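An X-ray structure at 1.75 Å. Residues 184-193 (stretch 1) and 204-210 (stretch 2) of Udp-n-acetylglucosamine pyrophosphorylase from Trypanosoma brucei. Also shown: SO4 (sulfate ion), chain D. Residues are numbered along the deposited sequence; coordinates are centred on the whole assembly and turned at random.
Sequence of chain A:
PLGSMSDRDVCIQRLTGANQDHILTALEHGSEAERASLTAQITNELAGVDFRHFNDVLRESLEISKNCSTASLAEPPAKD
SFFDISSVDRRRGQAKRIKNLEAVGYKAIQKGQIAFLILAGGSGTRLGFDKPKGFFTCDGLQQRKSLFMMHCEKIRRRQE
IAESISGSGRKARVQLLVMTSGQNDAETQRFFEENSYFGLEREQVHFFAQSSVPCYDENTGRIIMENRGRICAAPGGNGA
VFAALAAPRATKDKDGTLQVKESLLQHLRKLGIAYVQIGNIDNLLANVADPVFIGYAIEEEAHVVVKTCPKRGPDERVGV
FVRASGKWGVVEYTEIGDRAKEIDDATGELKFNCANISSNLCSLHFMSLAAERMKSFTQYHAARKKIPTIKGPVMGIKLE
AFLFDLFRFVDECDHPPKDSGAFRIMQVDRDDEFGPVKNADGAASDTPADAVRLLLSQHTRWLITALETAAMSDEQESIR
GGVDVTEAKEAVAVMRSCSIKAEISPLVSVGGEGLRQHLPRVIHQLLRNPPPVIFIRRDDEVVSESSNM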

# COMPACT_ATOMS: atom_id res chain seq x y z
N ASN A 184 11.34 2.44 -13.27
CA ASN A 184 10.56 1.24 -13.60
C ASN A 184 9.21 1.51 -14.27
O ASN A 184 8.46 0.57 -14.57
CB ASN A 184 10.45 0.29 -12.38
CG ASN A 184 9.32 0.65 -11.41
OD1 ASN A 184 8.49 1.52 -11.67
ND2 ASN A 184 9.30 -0.05 -10.27
N ASP A 185 8.92 2.78 -14.53
CA ASP A 185 7.60 3.14 -15.02
C ASP A 185 7.28 2.52 -16.38
O ASP A 185 6.26 1.87 -16.55
CB ASP A 185 7.39 4.66 -15.02
CG ASP A 185 6.01 5.05 -15.52
OD1 ASP A 185 5.80 5.11 -16.75
OD2 ASP A 185 5.10 5.25 -14.69
N ALA A 186 8.21 2.69 -17.32
CA ALA A 186 7.99 2.20 -18.68
C ALA A 186 7.81 0.69 -18.71
O ALA A 186 6.90 0.19 -19.37
CB ALA A 186 9.16 2.62 -19.57
N GLU A 187 8.66 -0.04 -18.01
CA GLU A 187 8.56 -1.49 -18.01
C GLU A 187 7.27 -1.94 -17.32
O GLU A 187 6.67 -2.93 -17.72
CB GLU A 187 9.82 -2.15 -17.42
CG GLU A 187 9.96 -2.09 -15.91
CD GLU A 187 11.29 -2.65 -15.42
OE1 GLU A 187 11.63 -3.80 -15.76
OE2 GLU A 187 11.99 -1.94 -14.68
N THR A 188 6.83 -1.18 -16.31
CA THR A 188 5.55 -1.48 -15.65
C THR A 188 4.36 -1.30 -16.60
O THR A 188 3.49 -2.17 -16.71
CB THR A 188 5.37 -0.68 -14.34
OG1 THR A 188 6.47 -0.95 -13.46
CG2 THR A 188 4.03 -1.09 -13.63
N GLN A 189 4.34 -0.19 -17.33
CA GLN A 189 3.23 0.05 -18.28
C GLN A 189 3.21 -1.03 -19.35
O GLN A 189 2.14 -1.51 -19.72
CB GLN A 189 3.36 1.42 -18.92
CG GLN A 189 3.17 2.54 -17.92
CD GLN A 189 2.83 3.84 -18.58
OE1 GLN A 189 1.92 3.90 -19.40
NE2 GLN A 189 3.56 4.88 -18.26
N ARG A 190 4.40 -1.40 -19.83
CA ARG A 190 4.53 -2.49 -20.83
C ARG A 190 3.95 -3.81 -20.33
O ARG A 190 3.22 -4.49 -21.05
CB ARG A 190 5.99 -2.69 -21.22
CG ARG A 190 6.46 -1.78 -22.33
CD ARG A 190 7.69 -2.40 -22.99
NE ARG A 190 8.20 -1.59 -24.09
CZ ARG A 190 7.80 -1.69 -25.36
NH1 ARG A 190 6.86 -2.57 -25.71
NH2 ARG A 190 8.34 -0.90 -26.28
N PHE A 191 4.29 -4.19 -19.11
CA PHE A 191 3.76 -5.40 -18.49
C PHE A 191 2.23 -5.37 -18.44
O PHE A 191 1.59 -6.36 -18.77
CB PHE A 191 4.38 -5.55 -17.09
CG PHE A 191 4.02 -6.82 -16.36
CD1 PHE A 191 4.56 -8.04 -16.74
CD2 PHE A 191 3.17 -6.77 -15.24
CE1 PHE A 191 4.26 -9.20 -16.03
CE2 PHE A 191 2.86 -7.94 -14.54
CZ PHE A 191 3.41 -9.15 -14.93
N PHE A 192 1.63 -4.25 -18.01
CA PHE A 192 0.17 -4.14 -17.99
C PHE A 192 -0.40 -4.28 -19.40
O PHE A 192 -1.37 -5.02 -19.62
CB PHE A 192 -0.30 -2.82 -17.34
CG PHE A 192 -0.48 -2.90 -15.84
CD1 PHE A 192 0.62 -2.92 -14.99
CD2 PHE A 192 -1.76 -2.96 -15.28
CE1 PHE A 192 0.45 -3.00 -13.59
CE2 PHE A 192 -1.94 -3.03 -13.90
CZ PHE A 192 -0.83 -3.07 -13.06
N GLU A 193 0.18 -3.55 -20.35
CA GLU A 193 -0.28 -3.58 -21.75
C GLU A 193 -0.28 -4.99 -22.36
O GLU A 193 -1.27 -5.41 -22.98
CB GLU A 193 0.54 -2.61 -22.60
CG GLU A 193 0.23 -1.14 -22.35
CD GLU A 193 1.28 -0.19 -22.91
OE1 GLU A 193 2.12 -0.62 -23.74
OE2 GLU A 193 1.28 1.00 -22.54
N GLN A 204 -9.24 3.04 -16.51
CA GLN A 204 -9.28 3.10 -15.03
C GLN A 204 -7.91 2.89 -14.37
O GLN A 204 -7.83 2.86 -13.15
CB GLN A 204 -10.29 2.11 -14.44
CG GLN A 204 -9.80 0.67 -14.36
CD GLN A 204 -10.90 -0.31 -13.99
OE1 GLN A 204 -11.38 -1.04 -14.86
NE2 GLN A 204 -11.34 -0.30 -12.71
N VAL A 205 -6.87 2.71 -15.17
CA VAL A 205 -5.52 2.48 -14.67
C VAL A 205 -4.64 3.69 -14.92
O VAL A 205 -4.49 4.14 -16.08
CB VAL A 205 -4.89 1.22 -15.27
CG1 VAL A 205 -3.50 1.00 -14.66
CG2 VAL A 205 -5.81 0.03 -14.99
N HIS A 206 -4.04 4.22 -13.85
CA HIS A 206 -3.29 5.46 -13.93
C HIS A 206 -1.91 5.21 -13.40
O HIS A 206 -1.75 4.90 -12.22
CB HIS A 206 -3.98 6.55 -13.09
CG HIS A 206 -5.45 6.72 -13.40
ND1 HIS A 206 -5.91 7.65 -14.25
CD2 HIS A 206 -6.58 6.03 -12.94
CE1 HIS A 206 -7.26 7.57 -14.34
NE2 HIS A 206 -7.67 6.57 -13.54
N PHE A 207 -0.91 5.31 -14.26
CA PHE A 207 0.47 5.13 -13.83
C PHE A 207 1.08 6.48 -13.50
O PHE A 207 0.94 7.44 -14.25
CB PHE A 207 1.30 4.48 -14.94
CG PHE A 207 0.79 3.14 -15.36
CD1 PHE A 207 1.14 1.99 -14.65
CD2 PHE A 207 -0.06 3.03 -16.46
CE1 PHE A 207 0.65 0.75 -15.05
CE2 PHE A 207 -0.54 1.81 -16.86
CZ PHE A 207 -0.19 0.66 -16.15
N PHE A 208 1.75 6.57 -12.36
CA PHE A 208 2.34 7.83 -11.95
C PHE A 208 3.61 7.57 -11.17
O PHE A 208 3.60 6.82 -10.21
CB PHE A 208 1.34 8.74 -11.19
CG PHE A 208 0.94 8.25 -9.81
CD1 PHE A 208 0.22 7.04 -9.63
CD2 PHE A 208 1.24 9.03 -8.69
CE1 PHE A 208 -0.14 6.63 -8.35
CE2 PHE A 208 0.86 8.63 -7.41
CZ PHE A 208 0.17 7.43 -7.24
N ALA A 209 4.70 8.21 -11.59
CA ALA A 209 6.00 7.94 -10.97
C ALA A 209 6.24 8.81 -9.76
O ALA A 209 5.93 10.02 -9.77
CB ALA A 209 7.12 8.17 -11.98
N GLN A 210 6.80 8.19 -8.73
CA GLN A 210 7.23 8.92 -7.54
C GLN A 210 8.61 9.49 -7.81
O GLN A 210 9.27 9.12 -8.80
CB GLN A 210 7.30 7.97 -6.33
CG GLN A 210 8.28 6.81 -6.48
CD GLN A 210 8.01 5.77 -5.43
OE1 GLN A 210 8.38 5.94 -4.26
NE2 GLN A 210 7.26 4.73 -5.81
S SO4 D . -4.62 10.46 -16.11
O1 SO4 D . -3.99 9.19 -15.69
O2 SO4 D . -3.63 11.57 -16.08
O3 SO4 D . -5.73 10.77 -15.20
O4 SO4 D . -5.07 10.33 -17.52
O HOH W 1 3.77 7.49 -15.75

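Helix 185-193 packs against the strand that includes residues 205-209, the two running nearly antiparallel, with 166° between their N-to-C directions and a closest approach of 9.5 Å between axes. By CA positions, Asp 185 pairs with Ala 209, Gln 189 with Phe 207, and Phe 192 with Val 205. The contact is small, burying 312 Å² summed over both sides, and no direct hydrogen bond crosses it; side-chain packing and one bridging water join the two elements.

Aromatic packing dominates, and Phe 207 is its centre. Its CA-to-CB bond points toward the helix, and 125 Å² of the residue is covered by the other stretch, the largest share of any residue here. With chi1 at -60° (m), the ring reaches the adjacent residues Thr 188 and Gln 189 and, about one turn further along the helix, Phe 192. The edge of Phe 207 is directed at the face of Phe 192, with ring centroids 5.1 Å apart and planes at 80°. Phe 207 CZ comes within 3.6 Å of Phe 192 CG, an arrangement that sets the positively polarised rim of one ring against the electron-rich face of the other. Phe 192 is buried and also points toward the strand, so a large flat side chain suits the site: it offers a face to Phe 207 while its CD2 lies 4.4 Å from Val 205 CG1. That looser apolar contact extends the packing to Val 205, whose branched side chain is itself buried.

Aliphatic groups of Gln 189 and Thr 188 also pack against the Phe 207 ring. Gln 189 leaves the helix sideways, and its CG sits 3.6 Å from the centroid of the Phe 207 ring, only 17° off the ring normal, a CH-pi contact made by the methylene portion of a polar side chain. Gln 189 thus serves two purposes: its CG covers the ring, while its amide end turns back along the helix, NE2 donating to Asp 185 OD1 at 2.7 Å. Thr 188 is similarly divided. Its methyl CG2 approaches Phe 207 CE1 at 4.1 Å, whereas its hydroxyl OG1 donates to Asn 184 O at 2.7 Å, so the polar group of this buried residue is satisfied within its own stretch.

Polar linkage is confined to the end near Asp 185. Water 1 donates to Asp 185 OD2 at 2.8 Å and, more weakly, to Phe 207 O at 3.2 Å, bridging the helix to the strand backbone. The carboxylate also packs close to the strand, with Asp 185 OD2 3.9 Å from Phe 207 CB, and the small side chain of Ala 209 points toward the helix here, its CB 4.5 Å from Asp 185 OD2.

The alternation of the strand turns the side chains of His 206 and Phe 208 out of this contact. His 206 instead binds the sulfate, ND1 donating to SO4 O1 at 2.9 Å.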